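Local coordinates for carbohydrate deacetylase Agd3 (PDB 6NWZ), which is a zinc-binding enzyme that probably removes acetyl groups from the exopolysaccharide galactosaminogalactan, a step needed for Aspergillus fumigatus biofilm formation, at residues I27-K32 with G76-A81; V114-F119 with R209-F214; S151-A156 with I234-R239; S179-E184 with N204-R209. One frame throughout, in Å; residues are numbered along the deposited sequence.

Interaction 1 (I27-K32 with G76-A81)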
loop_
_atom_site.group_PDB
_atom_site.type_symbol
_atom_site.label_atom_id
_atom_site.label_comp_id
_atom_site.label_asym_id
_atom_site.label_seq_id
_atom_site.Cartn_x
_atom_site.Cartn_y
_atom_site.Cartn_z
ATOM N N ILE A 27 -22.162 -3.527 -1.515
ATOM C CA ILE A 27 -21.904 -3.657 -2.947
ATOM C C ILE A 27 -22.020 -5.123 -3.344
ATOM O O ILE A 27 -21.345 -5.988 -2.774
ATOM C CB ILE A 27 -20.522 -3.092 -3.311
ATOM C CG1 ILE A 27 -20.462 -1.600 -2.990
ATOM C CG2 ILE A 27 -20.231 -3.314 -4.781
ATOM C CD1 ILE A 27 -21.468 -0.776 -3.762
ATOM N N LEU A 28 -22.879 -5.405 -4.322
ATOM C CA LEU A 28 -23.073 -6.760 -4.826
ATOM C C LEU A 28 -22.119 -7.012 -5.989
ATOM O O LEU A 28 -22.191 -6.331 -7.019
ATOM C CB LEU A 28 -24.521 -6.973 -5.264
ATOM C CG LEU A 28 -24.856 -8.348 -5.839
ATOM C CD1 LEU A 28 -24.530 -9.439 -4.828
ATOM C CD2 LEU A 28 -26.317 -8.410 -6.266
ATOM N N VAL A 29 -21.229 -7.989 -5.825
ATOM C CA VAL A 29 -20.237 -8.341 -6.834
ATOM C C VAL A 29 -20.637 -9.675 -7.442
ATOM O O VAL A 29 -20.724 -10.685 -6.735
ATOM C CB VAL A 29 -18.820 -8.405 -6.245
ATOM C CG1 VAL A 29 -17.849 -8.940 -7.276
ATOM C CG2 VAL A 29 -18.386 -7.031 -5.763
ATOM N N ILE A 30 -20.872 -9.677 -8.753
ATOM C CA ILE A 30 -21.323 -10.853 -9.491
ATOM C C ILE A 30 -20.220 -11.253 -10.459
ATOM O O ILE A 30 -19.782 -10.440 -11.282
ATOM C CB ILE A 30 -22.639 -10.578 -10.235
ATOM C CG1 ILE A 30 -23.749 -10.219 -9.240
ATOM C CG2 ILE A 30 -23.035 -11.777 -11.079
ATOM C CD1 ILE A 30 -25.044 -9.803 -9.890
ATOM N N ALA A 31 -19.773 -12.505 -10.366
ATOM C CA ALA A 31 -18.691 -12.996 -11.206
ATOM C C ALA A 31 -18.847 -14.501 -11.385
ATOM O O ALA A 31 -19.695 -15.136 -10.755
ATOM C CB ALA A 31 -17.321 -12.647 -10.612
ATOM N N LYS A 32 -18.013 -15.070 -12.259
ATOM C CA LYS A 32 -18.113 -16.498 -12.549
ATOM C C LYS A 32 -17.375 -17.341 -11.516
ATOM O O LYS A 32 -17.853 -18.411 -11.126
ATOM C CB LYS A 32 -17.580 -16.793 -13.953
ATOM C CG LYS A 32 -18.208 -15.932 -15.034
ATOM C CD LYS A 32 -18.171 -16.596 -16.400
ATOM C CE LYS A 32 -16.774 -17.034 -16.779
ATOM N NZ LYS A 32 -16.768 -17.683 -18.116
ATOM N N GLY A 76 -24.924 -0.864 -4.878
ATOM C CA GLY A 76 -24.274 -0.926 -6.169
ATOM C C GLY A 76 -24.135 -2.363 -6.603
ATOM O O GLY A 76 -24.212 -3.290 -5.788
ATOM N N ILE A 77 -23.943 -2.538 -7.906
ATOM C CA ILE A 77 -23.789 -3.856 -8.503
ATOM C C ILE A 77 -22.598 -3.818 -9.447
ATOM O O ILE A 77 -22.463 -2.886 -10.249
ATOM C CB ILE A 77 -25.058 -4.302 -9.255
ATOM C CG1 ILE A 77 -26.297 -4.110 -8.373
ATOM C CG2 ILE A 77 -24.923 -5.750 -9.685
ATOM C CD1 ILE A 77 -27.615 -4.154 -9.124
ATOM N N VAL A 78 -21.726 -4.819 -9.339
ATOM C CA VAL A 78 -20.576 -4.973 -10.221
ATOM C C VAL A 78 -20.646 -6.360 -10.837
ATOM O O VAL A 78 -20.783 -7.357 -10.119
ATOM C CB VAL A 78 -19.243 -4.780 -9.476
ATOM C CG1 VAL A 78 -18.123 -4.489 -10.466
ATOM C CG2 VAL A 78 -19.354 -3.678 -8.436
ATOM N N VAL A 79 -20.559 -6.425 -12.163
ATOM C CA VAL A 79 -20.629 -7.683 -12.893
ATOM C C VAL A 79 -19.421 -7.774 -13.808
ATOM O O VAL A 79 -19.154 -6.849 -14.584
ATOM C CB VAL A 79 -21.926 -7.806 -13.710
ATOM C CG1 VAL A 79 -22.125 -9.251 -14.157
ATOM C CG2 VAL A 79 -23.114 -7.299 -12.905
ATOM N N ALA A 80 -18.706 -8.889 -13.730
ATOM C CA ALA A 80 -17.493 -9.102 -14.505
ATOM C C ALA A 80 -17.793 -10.028 -15.678
ATOM O O ALA A 80 -18.243 -11.163 -15.478
ATOM C CB ALA A 80 -16.388 -9.686 -13.625
ATOM N N ALA A 81 -17.554 -9.534 -16.896
ATOM C CA ALA A 81 -17.664 -10.321 -18.125
ATOM C C ALA A 81 -19.078 -10.850 -18.353
ATOM O O ALA A 81 -19.264 -11.887 -18.997
ATOM C CB ALA A 81 -16.656 -11.476 -18.135
HETATM O O HOH W 1 -17.038 -13.134 -14.200
#
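Leu28, Ile30, Ile77 and Val79 cover one face of this two-strand ribbon and Ile27, Val29 and Val78 the other, while each long edge borders a further parallel strand, 51-55 beside 27-31 and 115-119 beside 76-80. Peptide groups join the two in the seam. Gly76 O takes the N-H of Leu28 at 2.9 Å, the donor tilted 30° from the carbonyl plane. The next three bonds leave their carbonyls almost head-on: Leu28 O to Val78 N, Val78 O to Ile30 N at 2.7 Å, then Ile30 O to Ala80 N. This is a parallel beta ladder in the buried layer of the region assigned to carbohydrate-binding family CBM87, and helices 34-47 and 224-237 pack on its Ile27 face. There Ile27 bends at chi2 (-61°), which brings CD1 over the backbone of Gly76, 3.6 Å from its N. Ile27 CG2 crosses to Val78 CG2 at 3.8 Å. On the reverse face Ile30 lies alongside both Ile77 and Val79, pointing the same way, with Ile30 CD1 4.1 Å from Ile77 CG2. Past the last bond a water bridges Lys32 N and Ala80 O, and Lys32 NZ hydrogen-bonds to Ser84 O beside a cation-pi contact with Tyr85.

Interaction 2 (V114-F119 with R209-F214). With ZN (zinc ion), chain J.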
loop_
_atom_site.group_PDB
_atom_site.type_symbol
_atom_site.label_atom_id
_atom_site.label_comp_id
_atom_site.label_asym_id
_atom_site.label_seq_id
_atom_site.Cartn_x
_atom_site.Cartn_y
_atom_site.Cartn_z
ATOM N N VAL A 114 -29.953 2.859 -7.970
ATOM C CA VAL A 114 -28.693 2.163 -7.743
ATOM C C VAL A 114 -27.956 2.012 -9.068
ATOM O O VAL A 114 -28.560 1.689 -10.099
ATOM C CB VAL A 114 -28.941 0.796 -7.075
ATOM C CG1 VAL A 114 -27.652 0.012 -6.947
ATOM C CG2 VAL A 114 -29.569 0.994 -5.710
ATOM N N ARG A 115 -26.650 2.252 -9.041
ATOM C CA ARG A 115 -25.817 2.179 -10.230
ATOM C C ARG A 115 -25.213 0.787 -10.386
ATOM O O ARG A 115 -25.135 0.004 -9.437
ATOM C CB ARG A 115 -24.713 3.234 -10.168
ATOM C CG ARG A 115 -25.234 4.659 -10.286
ATOM C CD ARG A 115 -24.146 5.683 -10.020
ATOM N NE ARG A 115 -24.577 7.034 -10.366
ATOM C CZ ARG A 115 -23.815 8.116 -10.241
ATOM N NH1 ARG A 115 -22.580 8.012 -9.771
ATOM N NH2 ARG A 115 -24.288 9.303 -10.589
ATOM N N MET A 116 -24.789 0.486 -11.614
ATOM C CA MET A 116 -24.163 -0.786 -11.948
ATOM C C MET A 116 -22.877 -0.544 -12.725
ATOM O O MET A 116 -22.814 0.344 -13.581
ATOM C CB MET A 116 -25.102 -1.676 -12.771
ATOM C CG MET A 116 -24.446 -2.929 -13.324
ATOM S SD MET A 116 -25.579 -3.957 -14.273
ATOM C CE MET A 116 -26.718 -4.477 -12.991
ATOM N N VAL A 117 -21.855 -1.340 -12.423
ATOM C CA VAL A 117 -20.573 -1.287 -13.111
ATOM C C VAL A 117 -20.340 -2.631 -13.787
ATOM O O VAL A 117 -20.535 -3.683 -13.169
ATOM C CB VAL A 117 -19.425 -0.953 -12.143
ATOM C CG1 VAL A 117 -18.078 -1.136 -12.827
ATOM C CG2 VAL A 117 -19.577 0.466 -11.615
ATOM N N GLN A 118 -19.933 -2.594 -15.054
ATOM C CA GLN A 118 -19.578 -3.797 -15.799
ATOM C C GLN A 118 -18.215 -3.595 -16.440
ATOM O O GLN A 118 -18.011 -2.625 -17.176
ATOM C CB GLN A 118 -20.622 -4.118 -16.867
ATOM C CG GLN A 118 -22.004 -4.370 -16.320
ATOM C CD GLN A 118 -22.776 -5.351 -17.169
ATOM O OE1 GLN A 118 -22.245 -6.385 -17.579
ATOM N NE2 GLN A 118 -24.033 -5.032 -17.444
ATOM N N PHE A 119 -17.286 -4.506 -16.164
ATOM C CA PHE A 119 -15.974 -4.463 -16.782
ATOM C C PHE A 119 -15.651 -5.820 -17.388
ATOM O O PHE A 119 -16.232 -6.846 -17.021
ATOM C CB PHE A 119 -14.874 -4.027 -15.789
ATOM C CG PHE A 119 -14.689 -4.947 -14.604
ATOM C CD1 PHE A 119 -13.955 -6.124 -14.717
ATOM C CD2 PHE A 119 -15.203 -4.605 -13.362
ATOM C CE1 PHE A 119 -13.771 -6.958 -13.620
ATOM C CE2 PHE A 119 -15.019 -5.433 -12.260
ATOM C CZ PHE A 119 -14.301 -6.611 -12.390
ATOM N N ARG A 209 -31.778 4.283 -15.809
ATOM C CA ARG A 209 -30.837 3.262 -15.368
ATOM C C ARG A 209 -29.420 3.693 -15.726
ATOM O O ARG A 209 -29.113 3.911 -16.902
ATOM C CB ARG A 209 -31.170 1.916 -16.005
ATOM C CG ARG A 209 -30.214 0.814 -15.597
ATOM C CD ARG A 209 -30.779 -0.552 -15.904
ATOM N NE ARG A 209 -31.025 -0.737 -17.329
ATOM C CZ ARG A 209 -30.118 -1.182 -18.192
ATOM N NH1 ARG A 209 -28.892 -1.486 -17.780
ATOM N NH2 ARG A 209 -30.439 -1.319 -19.469
ATOM N N GLU A 210 -28.562 3.821 -14.718
ATOM C CA GLU A 210 -27.206 4.319 -14.907
ATOM C C GLU A 210 -26.217 3.167 -14.821
ATOM O O GLU A 210 -26.302 2.332 -13.914
ATOM C CB GLU A 210 -26.863 5.385 -13.869
ATOM C CG GLU A 210 -27.919 6.456 -13.719
ATOM C CD GLU A 210 -27.452 7.605 -12.856
ATOM O OE1 GLU A 210 -27.323 8.727 -13.387
ATOM O OE2 GLU A 210 -27.199 7.384 -11.653
ATOM N N GLN A 211 -25.275 3.137 -15.758
ATOM C CA GLN A 211 -24.355 2.020 -15.895
ATOM C C GLN A 211 -23.007 2.547 -16.359
ATOM O O GLN A 211 -22.946 3.471 -17.174
ATOM C CB GLN A 211 -24.901 0.988 -16.891
ATOM C CG GLN A 211 -24.006 -0.217 -17.127
ATOM C CD GLN A 211 -24.623 -1.207 -18.096
ATOM O OE1 GLN A 211 -25.110 -2.263 -17.694
ATOM N NE2 GLN A 211 -24.610 -0.865 -19.381
ATOM N N MET A 212 -21.932 1.967 -15.830
ATOM C CA MET A 212 -20.574 2.264 -16.270
ATOM C C MET A 212 -19.966 0.978 -16.814
ATOM O O MET A 212 -19.928 -0.039 -16.111
ATOM C CB MET A 212 -19.731 2.843 -15.127
ATOM C CG MET A 212 -18.258 3.027 -15.479
ATOM S SD MET A 212 -17.260 3.841 -14.210
ATOM C CE MET A 212 -17.848 5.526 -14.310
ATOM N N ALA A 213 -19.506 1.020 -18.066
ATOM C CA ALA A 213 -19.034 -0.162 -18.777
ATOM C C ALA A 213 -17.595 0.037 -19.229
ATOM O O ALA A 213 -17.270 1.053 -19.853
ATOM C CB ALA A 213 -19.921 -0.473 -19.989
ATOM N N PHE A 214 -16.746 -0.945 -18.932
ATOM C CA PHE A 214 -15.338 -0.931 -19.311
ATOM C C PHE A 214 -15.095 -2.002 -20.369
ATOM O O PHE A 214 -15.296 -3.194 -20.108
ATOM C CB PHE A 214 -14.440 -1.169 -18.097
ATOM C CG PHE A 214 -14.259 0.043 -17.218
ATOM C CD1 PHE A 214 -15.173 0.337 -16.223
ATOM C CD2 PHE A 214 -13.159 0.874 -17.376
ATOM C CE1 PHE A 214 -15.005 1.443 -15.410
ATOM C CE2 PHE A 214 -12.985 1.983 -16.568
ATOM C CZ PHE A 214 -13.909 2.268 -15.583
HETATM ZN ZN ZN J . -28.283 10.282 -11.860
HETATM O O HOH W 2 -29.654 3.375 -12.277
#
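Arg115 and Glu210 meet in a salt bridge, NE to OE2 at 2.9 Å. The carboxylate oxygen lies in the guanidinium plane, but the arginine approaches it from 50° above the carboxylate plane. That leaves Glu210 OE1 to bind the zinc ion at 2.4 Å, with Leu684 O as the second protein ligand. Arg115, extended from CG to NE, is steadied in turn by Trp236, whose carbonyl accepts from NH1 and whose ring makes a cation-pi contact. Across the sheet from this pair, Gln118 NE2 donates to Gln211 OE1 at 3.0 Å with the amide planes nearly perpendicular (82°). Gln211 NE2 is held by Asn204 OD1 and Lys126 O. At the far end Phe119 CB packs on Phe214 CB at 3.7 Å; the chi1 of 62° then swings the Phe119 ring away, and Phe218 touches both rings. Between the two faces runs the backbone ladder. Met212 N, Gln118 N and Phe214 N donate to Met116 O, Met212 O and Gln118 O, whereas Met116 N to Glu210 O is weak at 3.3 Å. A water joins Val114 O to Glu210 N where the strands part. Strand 115-119 thus sits between 76-80 and 209-214 in the parallel ladder of the CBM87 region, and strand 209-214, well apart from the Asp-His-His zinc of the deacetylase domain, contributes Glu210 to a zinc site completed by the C-terminal Leu684.

Interaction 3 (S151-A156 with I234-R239)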
loop_
_atom_site.group_PDB
_atom_site.type_symbol
_atom_site.label_atom_id
_atom_site.label_comp_id
_atom_site.label_asym_id
_atom_site.label_seq_id
_atom_site.Cartn_x
_atom_site.Cartn_y
_atom_site.Cartn_z
ATOM N N SER A 151 -15.670 14.052 -14.982
ATOM C CA SER A 151 -16.663 14.899 -14.331
ATOM C C SER A 151 -17.779 14.110 -13.657
ATOM O O SER A 151 -18.523 14.691 -12.861
ATOM C CB SER A 151 -17.267 15.867 -15.346
ATOM O OG SER A 151 -17.964 15.159 -16.356
ATOM N N ASP A 152 -17.923 12.820 -13.950
ATOM C CA ASP A 152 -18.942 12.009 -13.303
ATOM C C ASP A 152 -18.477 11.417 -11.979
ATOM O O ASP A 152 -19.306 10.898 -11.222
ATOM C CB ASP A 152 -19.401 10.885 -14.238
ATOM C CG ASP A 152 -20.089 11.409 -15.489
ATOM O OD1 ASP A 152 -21.306 11.681 -15.429
ATOM O OD2 ASP A 152 -19.413 11.560 -16.530
ATOM N N PHE A 153 -17.181 11.485 -11.681
ATOM C CA PHE A 153 -16.630 10.987 -10.421
ATOM C C PHE A 153 -15.501 11.913 -9.987
ATOM O O PHE A 153 -14.330 11.514 -9.921
ATOM C CB PHE A 153 -16.151 9.541 -10.572
ATOM C CG PHE A 153 -15.500 9.248 -11.899
ATOM C CD1 PHE A 153 -16.261 8.827 -12.982
ATOM C CD2 PHE A 153 -14.131 9.387 -12.062
ATOM C CE1 PHE A 153 -15.667 8.556 -14.205
ATOM C CE2 PHE A 153 -13.530 9.118 -13.283
ATOM C CZ PHE A 153 -14.299 8.701 -14.355
ATOM N N PRO A 154 -15.825 13.169 -9.668
ATOM C CA PRO A 154 -14.758 14.147 -9.403
ATOM C C PRO A 154 -13.992 13.891 -8.115
ATOM O O PRO A 154 -12.814 14.263 -8.030
ATOM C CB PRO A 154 -15.512 15.482 -9.358
ATOM C CG PRO A 154 -16.905 15.114 -8.964
ATOM C CD PRO A 154 -17.168 13.771 -9.575
ATOM N N THR A 155 -14.611 13.269 -7.110
ATOM C CA THR A 155 -13.887 13.000 -5.874
ATOM C C THR A 155 -12.887 11.860 -6.016
ATOM O O THR A 155 -12.119 11.614 -5.081
ATOM C CB THR A 155 -14.865 12.696 -4.731
ATOM O OG1 THR A 155 -15.760 11.652 -5.127
ATOM C CG2 THR A 155 -15.669 13.931 -4.371
ATOM N N ALA A 156 -12.876 11.161 -7.155
ATOM C CA ALA A 156 -11.897 10.101 -7.364
ATOM C C ALA A 156 -10.483 10.648 -7.493
ATOM O O ALA A 156 -9.522 9.909 -7.254
ATOM C CB ALA A 156 -12.258 9.282 -8.604
ATOM N N ILE A 234 -15.345 2.663 -8.657
ATOM C CA ILE A 234 -15.698 2.621 -7.239
ATOM C C ILE A 234 -16.278 3.959 -6.794
ATOM O O ILE A 234 -17.323 4.012 -6.135
ATOM C CB ILE A 234 -14.481 2.224 -6.387
ATOM C CG1 ILE A 234 -14.075 0.779 -6.679
ATOM C CG2 ILE A 234 -14.789 2.415 -4.906
ATOM C CD1 ILE A 234 -12.851 0.330 -5.923
ATOM N N THR A 235 -15.605 5.061 -7.144
ATOM C CA THR A 235 -16.098 6.381 -6.763
ATOM C C THR A 235 -17.440 6.678 -7.418
ATOM O O THR A 235 -18.325 7.280 -6.797
ATOM C CB THR A 235 -15.083 7.461 -7.142
ATOM O OG1 THR A 235 -13.788 7.116 -6.635
ATOM C CG2 THR A 235 -15.503 8.801 -6.565
ATOM N N TRP A 236 -17.607 6.272 -8.677
ATOM C CA TRP A 236 -18.871 6.507 -9.367
ATOM C C TRP A 236 -19.978 5.624 -8.807
ATOM O O TRP A 236 -21.112 6.082 -8.624
ATOM C CB TRP A 236 -18.698 6.268 -10.868
ATOM C CG TRP A 236 -19.952 6.478 -11.661
ATOM C CD1 TRP A 236 -20.433 7.665 -12.131
ATOM C CD2 TRP A 236 -20.884 5.473 -12.084
ATOM N NE1 TRP A 236 -21.607 7.463 -12.816
ATOM C CE2 TRP A 236 -21.906 6.126 -12.801
ATOM C CE3 TRP A 236 -20.956 4.086 -11.922
ATOM C CZ2 TRP A 236 -22.986 5.442 -13.356
ATOM C CZ3 TRP A 236 -22.030 3.407 -12.477
ATOM C CH2 TRP A 236 -23.030 4.088 -13.183
ATOM N N LEU A 237 -19.670 4.352 -8.527
ATOM C CA LEU A 237 -20.694 3.440 -8.027
ATOM C C LEU A 237 -21.231 3.882 -6.675
ATOM O O LEU A 237 -22.413 3.683 -6.385
ATOM C CB LEU A 237 -20.136 2.022 -7.924
ATOM C CG LEU A 237 -21.115 0.918 -7.550
ATOM C CD1 LEU A 237 -22.182 0.801 -8.620
ATOM C CD2 LEU A 237 -20.369 -0.392 -7.385
ATOM N N THR A 238 -20.385 4.472 -5.836
ATOM C CA THR A 238 -20.784 4.893 -4.502
ATOM C C THR A 238 -21.167 6.364 -4.435
ATOM O O THR A 238 -21.518 6.846 -3.353
ATOM C CB THR A 238 -19.659 4.617 -3.497
ATOM O OG1 THR A 238 -18.527 5.433 -3.815
ATOM C CG2 THR A 238 -19.248 3.154 -3.529
ATOM N N ARG A 239 -21.103 7.087 -5.554
ATOM C CA ARG A 239 -21.296 8.536 -5.597
ATOM C C ARG A 239 -20.369 9.277 -4.634
ATOM O O ARG A 239 -20.684 10.387 -4.195
ATOM C CB ARG A 239 -22.756 8.915 -5.316
ATOM C CG ARG A 239 -23.735 8.476 -6.392
ATOM C CD ARG A 239 -25.166 8.802 -6.003
ATOM N NE ARG A 239 -26.091 8.604 -7.112
ATOM C CZ ARG A 239 -26.696 7.452 -7.381
ATOM N NH1 ARG A 239 -26.464 6.390 -6.621
ATOM N NH2 ARG A 239 -27.528 7.359 -8.407
HETATM O O HOH W 3 -22.798 9.570 -13.712
#
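One water is gripped by both sides of this contact, accepting from Trp236 NE1 at 2.6 Å and donating to Asp152 OD1 at 3.1 Å. It lies at the edge of the indole, in the ring plane. The contact packs a loop and its short 3-10 turn, 154-156, against the last turn of helix 224-237, which ends in a Schellman motif with Arg239 at positive phi. With chi1 at 180°, Trp236 CG lies anti to the backbone N, and the indole edge comes up to the loop: Asp152 O lies in the ring plane, 3.5 Å from Trp236 CD1. The other carboxylate oxygen, Asp152 OD2, forms a salt bridge with Lys183. Phe153 crosses the base of the tryptophan, CD1 against Trp236 CB at 4.1 Å, and its CB rests near Thr235 CG2. Thr235 itself faces the 3-10 turn with both branches. Thr235 CG2 is turned to Thr155 OG1, while Thr235 OG1 lies 3.3 Å from Ala156 CB and hydrogen-bonds to His231 O one helical turn back. Beyond the helix end, Arg239 NH2 hydrogen-bonds to Leu684 O, which also binds the zinc ion. Inside the last turn, Ile234 O accepts twice, from Thr238 OG1 at 3.0 Å and from Thr238 N, the two donors arriving from opposite faces of its carbonyl plane.

Interaction 4 (S179-E184 with N204-R209). With NAG (2-acetamido-2-deoxy-beta-D-glucopyranose), chain C.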
loop_
_atom_site.group_PDB
_atom_site.type_symbol
_atom_site.label_atom_id
_atom_site.label_comp_id
_atom_site.label_asym_id
_atom_site.label_seq_id
_atom_site.Cartn_x
_atom_site.Cartn_y
_atom_site.Cartn_z
ATOM N N SER A 179 -25.232 8.957 -28.937
ATOM C CA SER A 179 -24.614 9.840 -27.949
ATOM C C SER A 179 -25.616 10.491 -27.010
ATOM O O SER A 179 -25.198 11.259 -26.135
ATOM C CB SER A 179 -23.798 10.926 -28.648
ATOM O OG SER A 179 -24.631 11.746 -29.444
ATOM N N SER A 180 -26.910 10.217 -27.164
ATOM C CA SER A 180 -27.925 10.751 -26.267
ATOM C C SER A 180 -28.161 9.880 -25.038
ATOM O O SER A 180 -28.787 10.348 -24.082
ATOM C CB SER A 180 -29.244 10.941 -27.021
ATOM O OG SER A 180 -29.135 12.009 -27.945
ATOM N N ASN A 181 -27.678 8.633 -25.033
ATOM C CA ASN A 181 -27.770 7.779 -23.857
ATOM C C ASN A 181 -26.427 7.237 -23.389
ATOM O O ASN A 181 -26.380 6.554 -22.361
ATOM C CB ASN A 181 -28.725 6.601 -24.113
ATOM C CG ASN A 181 -28.286 5.722 -25.274
ATOM O OD1 ASN A 181 -27.095 5.568 -25.551
ATOM N ND2 ASN A 181 -29.258 5.139 -25.959
ATOM N N THR A 182 -25.340 7.514 -24.110
ATOM C CA THR A 182 -24.031 6.959 -23.796
ATOM C C THR A 182 -22.968 8.020 -24.034
ATOM O O THR A 182 -22.899 8.597 -25.124
ATOM C CB THR A 182 -23.740 5.720 -24.657
ATOM O OG1 THR A 182 -24.755 4.729 -24.442
ATOM C CG2 THR A 182 -22.379 5.136 -24.318
ATOM N N LYS A 183 -22.145 8.272 -23.017
ATOM C CA LYS A 183 -21.010 9.179 -23.111
ATOM C C LYS A 183 -19.715 8.401 -22.921
ATOM O O LYS A 183 -19.694 7.325 -22.319
ATOM C CB LYS A 183 -21.089 10.298 -22.065
ATOM C CG LYS A 183 -20.875 9.814 -20.642
ATOM C CD LYS A 183 -21.036 10.939 -19.643
ATOM C CE LYS A 183 -19.915 11.948 -19.758
ATOM N NZ LYS A 183 -20.029 12.975 -18.689
ATOM N N GLU A 184 -18.626 8.966 -23.435
ATOM C CA GLU A 184 -17.303 8.365 -23.335
ATOM C C GLU A 184 -16.539 8.989 -22.173
ATOM O O GLU A 184 -16.510 10.217 -22.034
ATOM C CB GLU A 184 -16.533 8.550 -24.644
ATOM C CG GLU A 184 -15.029 8.379 -24.511
ATOM C CD GLU A 184 -14.295 8.526 -25.833
ATOM O OE1 GLU A 184 -14.578 7.751 -26.774
ATOM O OE2 GLU A 184 -13.430 9.420 -25.928
ATOM N N ASN A 204 -23.656 4.829 -19.282
ATOM C CA ASN A 204 -24.951 4.719 -19.933
ATOM C C ASN A 204 -26.034 5.320 -19.051
ATOM O O ASN A 204 -25.986 5.210 -17.822
ATOM C CB ASN A 204 -25.294 3.259 -20.235
ATOM C CG ASN A 204 -24.250 2.578 -21.088
ATOM O OD1 ASN A 204 -23.643 1.593 -20.672
ATOM N ND2 ASN A 204 -24.040 3.093 -22.294
ATOM N N ASN A 205 -27.011 5.953 -19.688
ATOM C CA ASN A 205 -28.235 6.386 -19.022
ATOM C C ASN A 205 -29.385 5.878 -19.882
ATOM O O ASN A 205 -29.746 6.505 -20.881
ATOM C CB ASN A 205 -28.278 7.897 -18.847
ATOM C CG ASN A 205 -29.444 8.346 -17.993
ATOM O OD1 ASN A 205 -30.579 7.912 -18.186
ATOM N ND2 ASN A 205 -29.167 9.218 -17.032
ATOM N N PHE A 206 -29.949 4.735 -19.498
ATOM C CA PHE A 206 -31.022 4.096 -20.258
ATOM C C PHE A 206 -32.346 4.383 -19.558
ATOM O O PHE A 206 -32.884 3.560 -18.816
ATOM C CB PHE A 206 -30.760 2.603 -20.395
ATOM C CG PHE A 206 -29.568 2.271 -21.243
ATOM C CD1 PHE A 206 -29.355 2.921 -22.449
ATOM C CD2 PHE A 206 -28.659 1.307 -20.833
ATOM C CE1 PHE A 206 -28.258 2.612 -23.232
ATOM C CE2 PHE A 206 -27.561 0.992 -21.612
ATOM C CZ PHE A 206 -27.358 1.644 -22.811
ATOM N N ASP A 207 -32.874 5.580 -19.815
ATOM C CA ASP A 207 -34.137 6.041 -19.240
ATOM C C ASP A 207 -34.144 5.900 -17.718
ATOM O O ASP A 207 -35.068 5.342 -17.122
ATOM C CB ASP A 207 -35.325 5.307 -19.861
ATOM C CG ASP A 207 -35.421 5.520 -21.357
ATOM O OD1 ASP A 207 -35.995 6.547 -21.776
ATOM O OD2 ASP A 207 -34.910 4.667 -22.112
ATOM N N GLY A 208 -33.093 6.420 -17.082
ATOM C CA GLY A 208 -32.964 6.412 -15.647
ATOM C C GLY A 208 -31.971 5.399 -15.108
ATOM O O GLY A 208 -31.382 5.629 -14.045
ATOM N N ARG A 209 -31.778 4.283 -15.809
ATOM C CA ARG A 209 -30.837 3.262 -15.368
ATOM C C ARG A 209 -29.420 3.693 -15.726
ATOM O O ARG A 209 -29.113 3.911 -16.902
ATOM C CB ARG A 209 -31.170 1.916 -16.005
ATOM C CG ARG A 209 -30.214 0.814 -15.597
ATOM C CD ARG A 209 -30.779 -0.552 -15.904
ATOM N NE ARG A 209 -31.025 -0.737 -17.329
ATOM C CZ ARG A 209 -30.118 -1.182 -18.192
ATOM N NH1 ARG A 209 -28.892 -1.486 -17.780
ATOM N NH2 ARG A 209 -30.439 -1.319 -19.469
HETATM C C1 NAG C . -30.886 7.701 -28.419
HETATM C C2 NAG C . -32.088 7.435 -29.331
HETATM C C3 NAG C . -33.256 8.343 -28.951
HETATM C C4 NAG C . -33.572 8.227 -27.465
HETATM C C5 NAG C . -32.313 8.487 -26.647
HETATM C C6 NAG C . -32.518 8.305 -25.158
HETATM C C7 NAG C . -32.033 6.744 -31.685
HETATM C C8 NAG C . -31.595 7.106 -33.074
HETATM N N2 NAG C . -31.734 7.627 -30.728
HETATM O O3 NAG C . -34.395 7.981 -29.725
HETATM O O4 NAG C . -34.568 9.177 -27.100
HETATM O O5 NAG C . -31.283 7.570 -27.042
HETATM O O6 NAG C . -32.819 6.957 -24.823
HETATM O O7 NAG C . -32.627 5.698 -31.443
#
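Asn181 can be followed outward across to Asn205 and Phe206. Its CB lies 3.4 Å from Asn205 O. A chi1 of 60° sets CG between the backbone N and the carbonyl carbon, at the edge of the Phe206 ring, 3.7 Å from CE1. The amide stands at 76° to that ring, with ND2 in the ring plane at its edge. OD1 accepts from Thr182 OG1 at 2.7 Å, and ND2 ends 3.3 Å from O5 of the N-acetylglucosamine, part of a glycan probably carried by nearby Asn178. Thr182 OG1, donor in that bond, accepts a bent one from Asn204 ND2 at 2.8 Å; ND2 also donates to Phe127 O. Asn204 CB covers one face of the Phe206 ring. On the backbone, Asn205 N donates to Asn181 O at 2.8 Å. Asn205 OD1 takes Gly208 N in an Asx motif alongside a type I' turn, Phe206 to Arg209. The contact lies at the open end of the antiparallel hairpin 182-188 and 198-206, whose second strand passes through that turn to pair with 209-214.

All four contacts lie in the CBM87 region. Interactions 1 and 2 are its buried core and share a layer: Ile77 O and Val79 N pair with the backbone of Val117, so strands 27-31, 76-80, 115-119 and 209-214 follow side by side. The first is almost wholly aliphatic; the second adds charge and a zinc ligand at one end. Interaction 3, also buried but without a direct hydrogen bond across it, sets the helix end against this layer, Leu237 packing on Val78 and Gly76. Interaction 4 extends the layer antiparallel, Gln211 O meeting Asn204 N, and is the most exposed, with polar side chains and a glycan beside it. A salt bridge ties it to interaction 3.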